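Local coordinates for protein ORF99 (Acidianus Filamentous Virus 1, PDB 3DF6) that is of unknown function but may act as an anti-CRISPR protein that counters the defences of its archaeal host, at residues C[2-14]-C[27-41]. The protein carries 2 engineered substitutions. Sequence-based numbering, arbitrary orientation.
Engineered in segment 27-41: Met27 (natural residue Leu).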
# COMPACT_ATOMS: atom_id res chain seq x y z
N ASP C 2 -10.49 13.38 -4.13
CA ASP C 2 -9.64 14.34 -4.82
C ASP C 2 -8.29 13.72 -5.27
O ASP C 2 -7.62 13.03 -4.50
CB ASP C 2 -9.45 15.56 -3.92
CG ASP C 2 -8.43 16.54 -4.45
OD1 ASP C 2 -8.75 17.30 -5.39
OD2 ASP C 2 -7.32 16.55 -3.91
N THR C 3 -7.91 14.01 -6.51
CA THR C 3 -6.69 13.51 -7.15
C THR C 3 -5.38 14.06 -6.55
O THR C 3 -4.42 13.32 -6.35
CB THR C 3 -6.77 13.78 -8.67
OG1 THR C 3 -8.01 13.24 -9.16
CG2 THR C 3 -5.60 13.16 -9.43
N HIS C 4 -5.36 15.36 -6.24
CA HIS C 4 -4.24 15.94 -5.50
C HIS C 4 -4.02 15.27 -4.13
O HIS C 4 -2.89 14.95 -3.75
CB HIS C 4 -4.43 17.46 -5.36
CG HIS C 4 -3.49 18.10 -4.38
ND1 HIS C 4 -2.17 18.36 -4.67
CD2 HIS C 4 -3.69 18.51 -3.11
CE1 HIS C 4 -1.59 18.91 -3.62
NE2 HIS C 4 -2.49 19.02 -2.66
N GLU C 5 -5.11 15.06 -3.39
CA GLU C 5 -5.04 14.44 -2.08
C GLU C 5 -4.57 13.00 -2.23
O GLU C 5 -3.82 12.51 -1.39
CB GLU C 5 -6.40 14.49 -1.37
CG GLU C 5 -6.86 15.90 -0.99
CD GLU C 5 -5.89 16.64 -0.07
OE1 GLU C 5 -5.11 15.98 0.66
OE2 GLU C 5 -5.91 17.90 -0.06
N PHE C 6 -5.01 12.36 -3.31
CA PHE C 6 -4.59 11.01 -3.66
C PHE C 6 -3.07 10.94 -3.88
O PHE C 6 -2.40 10.06 -3.31
CB PHE C 6 -5.40 10.50 -4.87
CG PHE C 6 -4.99 9.13 -5.36
CD1 PHE C 6 -5.43 7.98 -4.71
CD2 PHE C 6 -4.15 8.99 -6.47
CE1 PHE C 6 -5.06 6.71 -5.16
CE2 PHE C 6 -3.78 7.71 -6.94
CZ PHE C 6 -4.22 6.58 -6.27
N HIS C 7 -2.52 11.88 -4.64
CA HIS C 7 -1.07 11.86 -4.90
C HIS C 7 -0.27 12.18 -3.64
O HIS C 7 0.79 11.59 -3.41
CB HIS C 7 -0.70 12.78 -6.07
CG HIS C 7 -1.36 12.38 -7.36
ND1 HIS C 7 -1.48 13.24 -8.44
CD2 HIS C 7 -1.95 11.22 -7.73
CE1 HIS C 7 -2.10 12.61 -9.42
NE2 HIS C 7 -2.41 11.40 -9.02
N LYS C 8 -0.78 13.11 -2.84
CA LYS C 8 -0.21 13.39 -1.51
C LYS C 8 -0.18 12.13 -0.63
O LYS C 8 0.81 11.90 0.08
CB LYS C 8 -1.00 14.50 -0.79
CG LYS C 8 -0.49 15.89 -1.09
CD LYS C 8 -1.27 16.98 -0.33
CE LYS C 8 -1.16 16.84 1.21
NZ LYS C 8 -2.06 17.77 1.92
N LEU C 9 -1.25 11.35 -0.63
CA LEU C 9 -1.25 10.08 0.10
C LEU C 9 -0.21 9.09 -0.43
O LEU C 9 0.51 8.45 0.36
CB LEU C 9 -2.65 9.44 0.16
CG LEU C 9 -2.74 8.07 0.87
CD1 LEU C 9 -4.01 7.96 1.70
CD2 LEU C 9 -2.63 6.87 -0.12
N LEU C 10 -0.09 8.97 -1.75
CA LEU C 10 0.93 8.07 -2.31
C LEU C 10 2.34 8.45 -1.86
O LEU C 10 3.15 7.56 -1.55
CB LEU C 10 0.87 8.04 -3.84
CG LEU C 10 -0.44 7.57 -4.49
CD1 LEU C 10 -0.33 7.62 -6.02
CD2 LEU C 10 -0.81 6.16 -4.02
N ILE C 11 2.62 9.75 -1.83
CA ILE C 11 3.92 10.27 -1.39
C ILE C 11 4.15 9.91 0.07
O ILE C 11 5.25 9.49 0.44
CB ILE C 11 4.03 11.82 -1.62
CG1 ILE C 11 4.08 12.15 -3.11
CG2 ILE C 11 5.27 12.40 -0.93
CD1 ILE C 11 3.68 13.58 -3.43
N LYS C 12 3.12 10.10 0.90
CA LYS C 12 3.13 9.72 2.30
C LYS C 12 3.35 8.21 2.54
O LYS C 12 4.07 7.83 3.48
CB LYS C 12 1.84 10.17 2.96
CG LYS C 12 1.76 9.91 4.46
CD LYS C 12 2.86 10.64 5.25
CE LYS C 12 2.57 10.53 6.75
NZ LYS C 12 3.57 11.23 7.62
N VAL C 13 2.70 7.37 1.73
CA VAL C 13 2.93 5.92 1.77
C VAL C 13 4.42 5.65 1.62
O VAL C 13 5.01 4.89 2.41
CB VAL C 13 2.08 5.15 0.70
CG1 VAL C 13 2.56 3.67 0.51
CG2 VAL C 13 0.58 5.17 1.07
N VAL C 14 5.04 6.28 0.62
CA VAL C 14 6.47 6.08 0.36
C VAL C 14 7.30 6.59 1.55
O VAL C 14 8.21 5.90 2.03
CB VAL C 14 6.90 6.69 -1.03
CG1 VAL C 14 8.43 6.70 -1.21
CG2 VAL C 14 6.25 5.93 -2.16
N MSE C 27 1.39 -1.54 -4.61
CA MSE C 27 0.09 -0.98 -4.97
C MSE C 27 0.03 -0.96 -6.49
O MSE C 27 1.00 -0.57 -7.15
CB MSE C 27 -0.06 0.45 -4.48
CG MSE C 27 -0.16 0.66 -3.00
SE MSE C 27 -0.42 2.57 -2.74
CE MSE C 27 1.27 3.28 -3.36
N LYS C 28 -1.11 -1.38 -7.02
CA LYS C 28 -1.40 -1.28 -8.43
C LYS C 28 -2.29 -0.06 -8.60
O LYS C 28 -3.22 0.15 -7.81
CB LYS C 28 -2.11 -2.54 -8.91
CG LYS C 28 -2.35 -2.59 -10.41
CD LYS C 28 -2.93 -3.94 -10.80
CE LYS C 28 -2.98 -4.14 -12.32
NZ LYS C 28 -3.91 -3.16 -12.93
N LEU C 29 -1.97 0.74 -9.62
CA LEU C 29 -2.51 2.08 -9.79
C LEU C 29 -2.46 2.58 -11.23
O LEU C 29 -1.61 2.16 -12.01
CB LEU C 29 -1.53 3.11 -9.19
CG LEU C 29 -1.12 2.95 -7.72
CD1 LEU C 29 0.19 3.65 -7.43
CD2 LEU C 29 -2.29 3.45 -6.81
N ASN C 30 -3.31 3.60 -11.49
CA ASN C 30 -3.39 4.15 -12.84
C ASN C 30 -3.71 5.60 -12.65
O ASN C 30 -4.85 6.03 -12.80
CB ASN C 30 -4.41 3.48 -13.77
CG ASN C 30 -4.30 3.95 -15.20
OD1 ASN C 30 -3.47 4.79 -15.56
ND2 ASN C 30 -5.17 3.42 -16.04
N THR C 31 -2.70 6.37 -12.29
CA THR C 31 -2.90 7.79 -12.01
C THR C 31 -1.73 8.57 -12.60
O THR C 31 -0.60 8.05 -12.69
CB THR C 31 -3.12 8.02 -10.46
OG1 THR C 31 -3.48 9.39 -10.20
CG2 THR C 31 -1.87 7.63 -9.65
N THR C 32 -1.99 9.80 -13.03
CA THR C 32 -0.97 10.57 -13.72
C THR C 32 -0.45 11.72 -12.86
O THR C 32 -1.20 12.64 -12.49
CB THR C 32 -1.49 11.09 -15.09
OG1 THR C 32 -1.82 9.97 -15.91
CG2 THR C 32 -0.40 11.92 -15.81
N LEU C 33 0.84 11.65 -12.57
CA LEU C 33 1.53 12.61 -11.72
C LEU C 33 2.27 13.67 -12.52
O LEU C 33 2.97 13.34 -13.49
CB LEU C 33 2.58 11.91 -10.86
CG LEU C 33 2.17 11.25 -9.54
CD1 LEU C 33 1.14 10.15 -9.76
CD2 LEU C 33 3.42 10.70 -8.86
N ASP C 34 2.12 14.92 -12.07
CA ASP C 34 2.96 16.04 -12.48
C ASP C 34 4.43 15.73 -12.10
O ASP C 34 4.67 14.97 -11.16
CB ASP C 34 2.45 17.29 -11.74
CG ASP C 34 3.30 18.53 -11.95
OD1 ASP C 34 4.21 18.55 -12.82
OD2 ASP C 34 3.04 19.52 -11.24
N GLU C 35 5.39 16.31 -12.82
CA GLU C 35 6.80 16.10 -12.52
C GLU C 35 7.12 16.39 -11.05
O GLU C 35 7.86 15.63 -10.42
CB GLU C 35 7.70 16.96 -13.40
CG GLU C 35 9.19 16.62 -13.24
CD GLU C 35 10.09 17.45 -14.10
OE1 GLU C 35 9.58 18.29 -14.87
OE2 GLU C 35 11.32 17.30 -14.00
N LEU C 36 6.58 17.49 -10.54
CA LEU C 36 6.75 17.87 -9.13
C LEU C 36 6.28 16.80 -8.17
O LEU C 36 6.95 16.53 -7.17
CB LEU C 36 6.04 19.19 -8.81
CG LEU C 36 6.68 20.42 -9.46
CD1 LEU C 36 5.71 21.61 -9.47
CD2 LEU C 36 8.01 20.79 -8.79
N GLU C 37 5.13 16.21 -8.47
CA GLU C 37 4.61 15.12 -7.65
C GLU C 37 5.52 13.89 -7.76
O GLU C 37 5.84 13.26 -6.73
CB GLU C 37 3.14 14.80 -8.01
CG GLU C 37 2.20 16.07 -8.08
CD GLU C 37 0.74 15.71 -8.43
OE1 GLU C 37 0.52 14.96 -9.42
OE2 GLU C 37 -0.19 16.17 -7.70
N PHE C 38 5.93 13.54 -8.98
CA PHE C 38 6.80 12.39 -9.22
C PHE C 38 8.14 12.51 -8.47
O PHE C 38 8.60 11.55 -7.86
CB PHE C 38 7.00 12.17 -10.73
CG PHE C 38 7.66 10.85 -11.09
CD1 PHE C 38 6.94 9.67 -11.06
CD2 PHE C 38 8.98 10.81 -11.52
CE1 PHE C 38 7.55 8.44 -11.39
CE2 PHE C 38 9.60 9.60 -11.87
CZ PHE C 38 8.86 8.40 -11.79
N GLU C 39 8.72 13.71 -8.50
CA GLU C 39 9.96 14.02 -7.79
C GLU C 39 9.82 13.95 -6.27
O GLU C 39 10.70 13.44 -5.55
CB GLU C 39 10.49 15.39 -8.26
CG GLU C 39 11.07 15.28 -9.65
CD GLU C 39 11.50 16.60 -10.24
OE1 GLU C 39 11.31 17.66 -9.59
OE2 GLU C 39 12.05 16.55 -11.37
N GLU C 40 8.70 14.46 -5.79
CA GLU C 40 8.31 14.35 -4.40
C GLU C 40 8.17 12.88 -3.97
O GLU C 40 8.58 12.53 -2.87
CB GLU C 40 7.01 15.13 -4.17
CG GLU C 40 6.59 15.28 -2.74
CD GLU C 40 7.62 15.98 -1.86
OE1 GLU C 40 8.30 16.91 -2.35
OE2 GLU C 40 7.71 15.59 -0.67
N LEU C 41 7.60 12.05 -4.84
CA LEU C 41 7.39 10.62 -4.58
C LEU C 41 8.71 9.87 -4.31
O LEU C 41 8.81 9.07 -3.37
CB LEU C 41 6.69 9.97 -5.77
CG LEU C 41 6.29 8.48 -5.69
CD1 LEU C 41 5.17 8.28 -4.67
CD2 LEU C 41 5.85 7.96 -7.06
O HOH W 1 7.82 10.13 -0.93
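His7 turns its ring between strand 25-34 and helix 35-42 because its CG lies anti to the carbonyl carbon (chi1 -61°), while Thr31, with OG1 anti to its backbone N, offers its hydroxyl from the strand. NE2 of His7 and OG1 of Thr31 share a short hydrogen bond of 2.6 Å at the ring edge. At the other ring nitrogen, ND1 of His7 gives weak bonds to both carboxylate oxygens of Glu37, the nearer being OE1 at 2.8 Å; the ring and carboxylate planes stand 84° apart. Histidine suits this place, since its two nitrogens can engage strand and helix at once. Leu33 CD1 covers one ring face in a CH-pi contact, 3.9 Å from the centroid. Glu37 also accepts from Asp34 N through OE1 (3.1 Å), closing the capping box that starts helix 35-42; Glu37 is modelled in two conformers, and its bonds are those of one.

In this alpha+beta fold, helices 3-18 and 35-42 pack against an antiparallel sheet in which 25-34 is an outer strand of the chain; the sheet continues into the second subunit. Apolar Phe6 and Leu10 suit the buried side of their helix: Phe6 meets Thr31 CG2 and Leu29 CD2 with its ring edge, and Leu10 CD2 lies 3.6 Å from CE of Met27, an engineered selenomethionine. Between the helices, Ile11 CD1 rests on the aliphatic CG of Glu40 at 3.4 Å, and Leu41 CD1 touches Val14 CG2 at 3.6 Å.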